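Long-range contact in sortase, SrtB family (Streptococcus pneumoniae PCS8235, PDB 4Y4Q), which probably acts as the sortase of the type II pilus, a transpeptidase-family enzyme expected to take part in pilus formation on the bacterial surface: residues D83-N92 / T107-P118. Residues are numbered along the deposited sequence; the frame is centred on the assembly and turned at random.
Sequences DYPLVQAKDN and TGAIFLDARNNP
The Y84 ring meets the carbonyl oxygen of T107 at its edge and in its plane, with Y84 CE1 3.1 Å from T107 O. I110 CD1 approaches the same ring obliquely, 3.4 Å from Y84 CD2. F138 packs against Y84 edge-to-face. The F111 ring has A89 N near its plane at one edge. V87 CG1 comes to F111 CE2 obliquely, and the two side chains run alongside each other.

Two acceptor oxygens, D113 O and N116 O, lie in the plane of the Q88 amide, and the two bonds from NE2 fix the rotation of that amide. Q88 CG is anti to the backbone N (chi1 -178°), and the extended chain carries NE2 into the D113–N116 type I turn. Q88 NE2 donates to D113 O at 2.8 Å, from above that carbonyl's plane. Its bond to N116 O is straighter, at 166°. N116 N reaches D113 O from the opposite face. N92 OD1 takes the A114 N-H almost in line, at 2.8 Å, although N92 is poorly ordered. R115 grips the D113 carboxylate side-on, and Y128 also bonds to D113 OD2.

Between the strands, I110 N donates to P85 O, V87 N to I110 O and L112 N to V87 O. L86 and I110 pack side by side on one face, V87 and F111 on the other. This is a parallel strand pair within the mixed sheet of the sortase beta-barrel, with 110-112 lying between 83-88 and 124-129.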
loop_
_atom_site.group_PDB
_atom_site.type_symbol
_atom_site.label_atom_id
_atom_site.label_comp_id
_atom_site.label_asym_id
_atom_site.label_seq_id
_atom_site.Cartn_x
_atom_site.Cartn_y
_atom_site.Cartn_z
ATOM N N ASP A 83 -4.291 -9.262 -4.450
ATOM C CA ASP A 83 -3.255 -10.255 -4.478
ATOM C C ASP A 83 -2.421 -9.715 -5.595
ATOM O O ASP A 83 -2.911 -9.524 -6.708
ATOM C CB ASP A 83 -3.823 -11.623 -4.847
ATOM C CG ASP A 83 -2.802 -12.734 -4.707
ATOM O OD1 ASP A 83 -1.982 -12.675 -3.768
ATOM O OD2 ASP A 83 -2.821 -13.669 -5.535
ATOM N N TYR A 84 -1.160 -9.456 -5.318
ATOM C CA TYR A 84 -0.325 -8.879 -6.360
ATOM C C TYR A 84 1.165 -9.015 -6.065
ATOM O O TYR A 84 1.592 -8.918 -4.906
ATOM C CB TYR A 84 -0.643 -7.382 -6.504
ATOM C CG TYR A 84 -2.063 -7.060 -6.932
ATOM C CD1 TYR A 84 -2.589 -7.574 -8.117
ATOM C CD2 TYR A 84 -2.863 -6.211 -6.171
ATOM C CE1 TYR A 84 -3.889 -7.274 -8.521
ATOM C CE2 TYR A 84 -4.162 -5.903 -6.567
ATOM C CZ TYR A 84 -4.668 -6.440 -7.740
ATOM O OH TYR A 84 -5.952 -6.134 -8.134
ATOM N N PRO A 85 1.965 -9.228 -7.120
ATOM C CA PRO A 85 3.420 -9.137 -6.976
ATOM C C PRO A 85 3.788 -7.691 -6.742
ATOM O O PRO A 85 3.090 -6.802 -7.239
ATOM C CB PRO A 85 3.937 -9.570 -8.347
ATOM C CG PRO A 85 2.811 -9.271 -9.298
ATOM C CD PRO A 85 1.555 -9.524 -8.503
ATOM N N LEU A 86 4.861 -7.462 -5.994
ATOM C CA LEU A 86 5.387 -6.123 -5.789
ATOM C C LEU A 86 6.617 -5.940 -6.664
ATOM O O LEU A 86 7.462 -6.834 -6.759
ATOM C CB LEU A 86 5.784 -5.940 -4.327
ATOM C CG LEU A 86 4.644 -6.070 -3.336
ATOM C CD1 LEU A 86 5.160 -5.948 -1.917
ATOM C CD2 LEU A 86 3.600 -5.015 -3.640
ATOM N N VAL A 87 6.710 -4.782 -7.299
ATOM C CA VAL A 87 7.791 -4.475 -8.224
ATOM C C VAL A 87 8.255 -3.038 -7.919
ATOM O O VAL A 87 7.535 -2.285 -7.252
ATOM C CB VAL A 87 7.283 -4.679 -9.678
ATOM C CG1 VAL A 87 8.088 -3.913 -10.688
ATOM C CG2 VAL A 87 7.271 -6.173 -10.033
ATOM N N GLN A 88 9.468 -2.675 -8.327
ATOM C CA GLN A 88 9.919 -1.288 -8.244
ATOM C C GLN A 88 10.652 -0.909 -9.517
ATOM O O GLN A 88 11.511 -1.651 -9.988
ATOM C CB GLN A 88 10.836 -1.066 -7.038
ATOM C CG GLN A 88 11.291 0.395 -6.879
ATOM C CD GLN A 88 12.118 0.618 -5.631
ATOM O OE1 GLN A 88 13.103 -0.082 -5.394
ATOM N NE2 GLN A 88 11.724 1.602 -4.821
ATOM N N ALA A 89 10.317 0.245 -10.080
ATOM C CA ALA A 89 11.049 0.743 -11.242
ATOM C C ALA A 89 11.936 1.919 -10.855
ATOM O O ALA A 89 11.895 2.391 -9.718
ATOM C CB ALA A 89 10.085 1.153 -12.339
ATOM N N LYS A 90 12.749 2.377 -11.801
ATOM C CA LYS A 90 13.358 3.693 -11.687
ATOM C C LYS A 90 12.410 4.661 -12.367
ATOM O O LYS A 90 11.710 4.283 -13.308
ATOM C CB LYS A 90 14.692 3.757 -12.415
ATOM C CG LYS A 90 15.739 2.763 -11.979
ATOM C CD LYS A 90 17.038 3.078 -12.714
ATOM C CE LYS A 90 18.057 1.961 -12.606
ATOM N NZ LYS A 90 19.318 2.331 -13.310
ATOM N N ASP A 91 12.406 5.924 -11.921
ATOM C CA ASP A 91 11.621 7.025 -12.539
ATOM C C ASP A 91 10.079 6.946 -12.716
ATOM O O ASP A 91 9.589 7.032 -13.841
ATOM C CB ASP A 91 12.254 7.412 -13.883
ATOM C CG ASP A 91 13.703 7.836 -13.744
ATOM O OD1 ASP A 91 13.999 8.665 -12.858
ATOM O OD2 ASP A 91 14.546 7.340 -14.521
ATOM N N ASN A 92 9.325 6.773 -11.626
ATOM C CA ASN A 92 7.886 6.527 -11.704
ATOM C C ASN A 92 7.089 7.751 -12.159
ATOM O O ASN A 92 6.608 7.807 -13.293
ATOM C CB ASN A 92 7.327 5.967 -10.381
ATOM C CG ASN A 92 7.647 6.842 -9.170
ATOM O OD1 ASN A 92 8.320 6.402 -8.234
ATOM N ND2 ASN A 92 7.153 8.076 -9.177
ATOM N N THR A 107 -2.837 -10.920 -13.810
ATOM C CA THR A 107 -2.372 -10.751 -12.437
ATOM C C THR A 107 -2.344 -9.285 -11.999
ATOM O O THR A 107 -2.994 -8.902 -11.026
ATOM C CB THR A 107 -0.970 -11.361 -12.239
ATOM O OG1 THR A 107 -1.084 -12.776 -12.051
ATOM C CG2 THR A 107 -0.288 -10.745 -11.027
ATOM N N GLY A 108 -1.575 -8.474 -12.725
ATOM C CA GLY A 108 -1.367 -7.077 -12.376
ATOM C C GLY A 108 -0.109 -6.945 -11.534
ATOM O O GLY A 108 0.459 -7.949 -11.118
ATOM N N ALA A 109 0.341 -5.724 -11.281
ATOM C CA ALA A 109 1.535 -5.528 -10.460
ATOM C C ALA A 109 1.469 -4.205 -9.714
ATOM O O ALA A 109 0.871 -3.248 -10.199
ATOM C CB ALA A 109 2.801 -5.604 -11.315
ATOM N N ILE A 110 2.094 -4.158 -8.540
ATOM C CA ILE A 110 2.054 -2.977 -7.684
ATOM C C ILE A 110 3.458 -2.414 -7.505
ATOM O O ILE A 110 4.366 -3.155 -7.130
ATOM C CB ILE A 110 1.453 -3.337 -6.327
ATOM C CG1 ILE A 110 -0.068 -3.413 -6.444
ATOM C CG2 ILE A 110 1.802 -2.309 -5.289
ATOM C CD1 ILE A 110 -0.723 -3.736 -5.138
ATOM N N PHE A 111 3.637 -1.121 -7.784
ATOM C CA PHE A 111 4.967 -0.497 -7.819
ATOM C C PHE A 111 5.300 0.292 -6.556
ATOM O O PHE A 111 4.530 1.161 -6.137
ATOM C CB PHE A 111 5.054 0.479 -8.984
ATOM C CG PHE A 111 5.043 -0.173 -10.333
ATOM C CD1 PHE A 111 3.885 -0.758 -10.838
ATOM C CD2 PHE A 111 6.190 -0.178 -11.117
ATOM C CE1 PHE A 111 3.875 -1.348 -12.094
ATOM C CE2 PHE A 111 6.189 -0.765 -12.380
ATOM C CZ PHE A 111 5.032 -1.352 -12.867
ATOM N N LEU A 112 6.454 0.011 -5.963
ATOM C CA LEU A 112 6.940 0.808 -4.845
ATOM C C LEU A 112 7.402 2.135 -5.419
ATOM O O LEU A 112 7.940 2.177 -6.530
ATOM C CB LEU A 112 8.123 0.130 -4.157
ATOM C CG LEU A 112 7.875 -0.932 -3.086
ATOM C CD1 LEU A 112 6.994 -2.080 -3.598
ATOM C CD2 LEU A 112 9.211 -1.472 -2.585
ATOM N N ASP A 113 7.177 3.216 -4.679
ATOM C CA ASP A 113 7.716 4.515 -5.069
ATOM C C ASP A 113 9.221 4.356 -5.240
ATOM O O ASP A 113 9.876 3.719 -4.416
ATOM C CB ASP A 113 7.420 5.549 -3.982
ATOM C CG ASP A 113 7.627 6.975 -4.462
ATOM O OD1 ASP A 113 8.803 7.402 -4.643
ATOM O OD2 ASP A 113 6.600 7.668 -4.662
ATOM N N ALA A 114 9.761 4.916 -6.316
ATOM C CA ALA A 114 11.192 4.807 -6.624
ATOM C C ALA A 114 12.117 5.390 -5.549
ATOM O O ALA A 114 13.306 5.089 -5.530
ATOM C CB ALA A 114 11.493 5.435 -7.984
ATOM N N ARG A 115 11.567 6.216 -4.666
ATOM C CA ARG A 115 12.337 6.846 -3.596
ATOM C C ARG A 115 12.384 5.999 -2.314
ATOM O O ARG A 115 13.178 6.283 -1.401
ATOM C CB ARG A 115 11.779 8.252 -3.294
ATOM C CG ARG A 115 12.053 9.296 -4.399
ATOM C CD ARG A 115 11.096 10.472 -4.330
ATOM N NE ARG A 115 9.697 10.040 -4.360
ATOM C CZ ARG A 115 8.656 10.864 -4.256
ATOM N NH1 ARG A 115 8.857 12.172 -4.112
ATOM N NH2 ARG A 115 7.417 10.379 -4.295
ATOM N N ASN A 116 11.529 4.979 -2.240
ATOM C CA ASN A 116 11.480 4.108 -1.062
ATOM C C ASN A 116 12.531 2.993 -1.084
ATOM O O ASN A 116 12.942 2.526 -2.154
ATOM C CB ASN A 116 10.115 3.448 -0.932
ATOM C CG ASN A 116 9.095 4.317 -0.219
ATOM O OD1 ASN A 116 7.942 4.396 -0.641
ATOM N ND2 ASN A 116 9.500 4.944 0.888
ATOM N N ASN A 117 12.950 2.558 0.102
ATOM C CA ASN A 117 13.816 1.392 0.222
ATOM C C ASN A 117 13.031 0.125 -0.142
ATOM O O ASN A 117 11.928 -0.092 0.370
ATOM C CB ASN A 117 14.370 1.294 1.646
ATOM C CG ASN A 117 15.138 0.003 1.891
ATOM O OD1 ASN A 117 14.552 -1.025 2.243
ATOM N ND2 ASN A 117 16.455 0.053 1.718
ATOM N N PRO A 118 13.594 -0.711 -1.027
ATOM C CA PRO A 118 12.878 -1.870 -1.572
ATOM C C PRO A 118 12.706 -3.008 -0.564
ATOM O O PRO A 118 12.021 -3.985 -0.880
ATOM C CB PRO A 118 13.778 -2.325 -2.730
ATOM C CG PRO A 118 15.154 -1.886 -2.320
ATOM C CD PRO A 118 14.955 -0.582 -1.584
HETATM O O HOH W 1 14.263 3.067 -7.745
#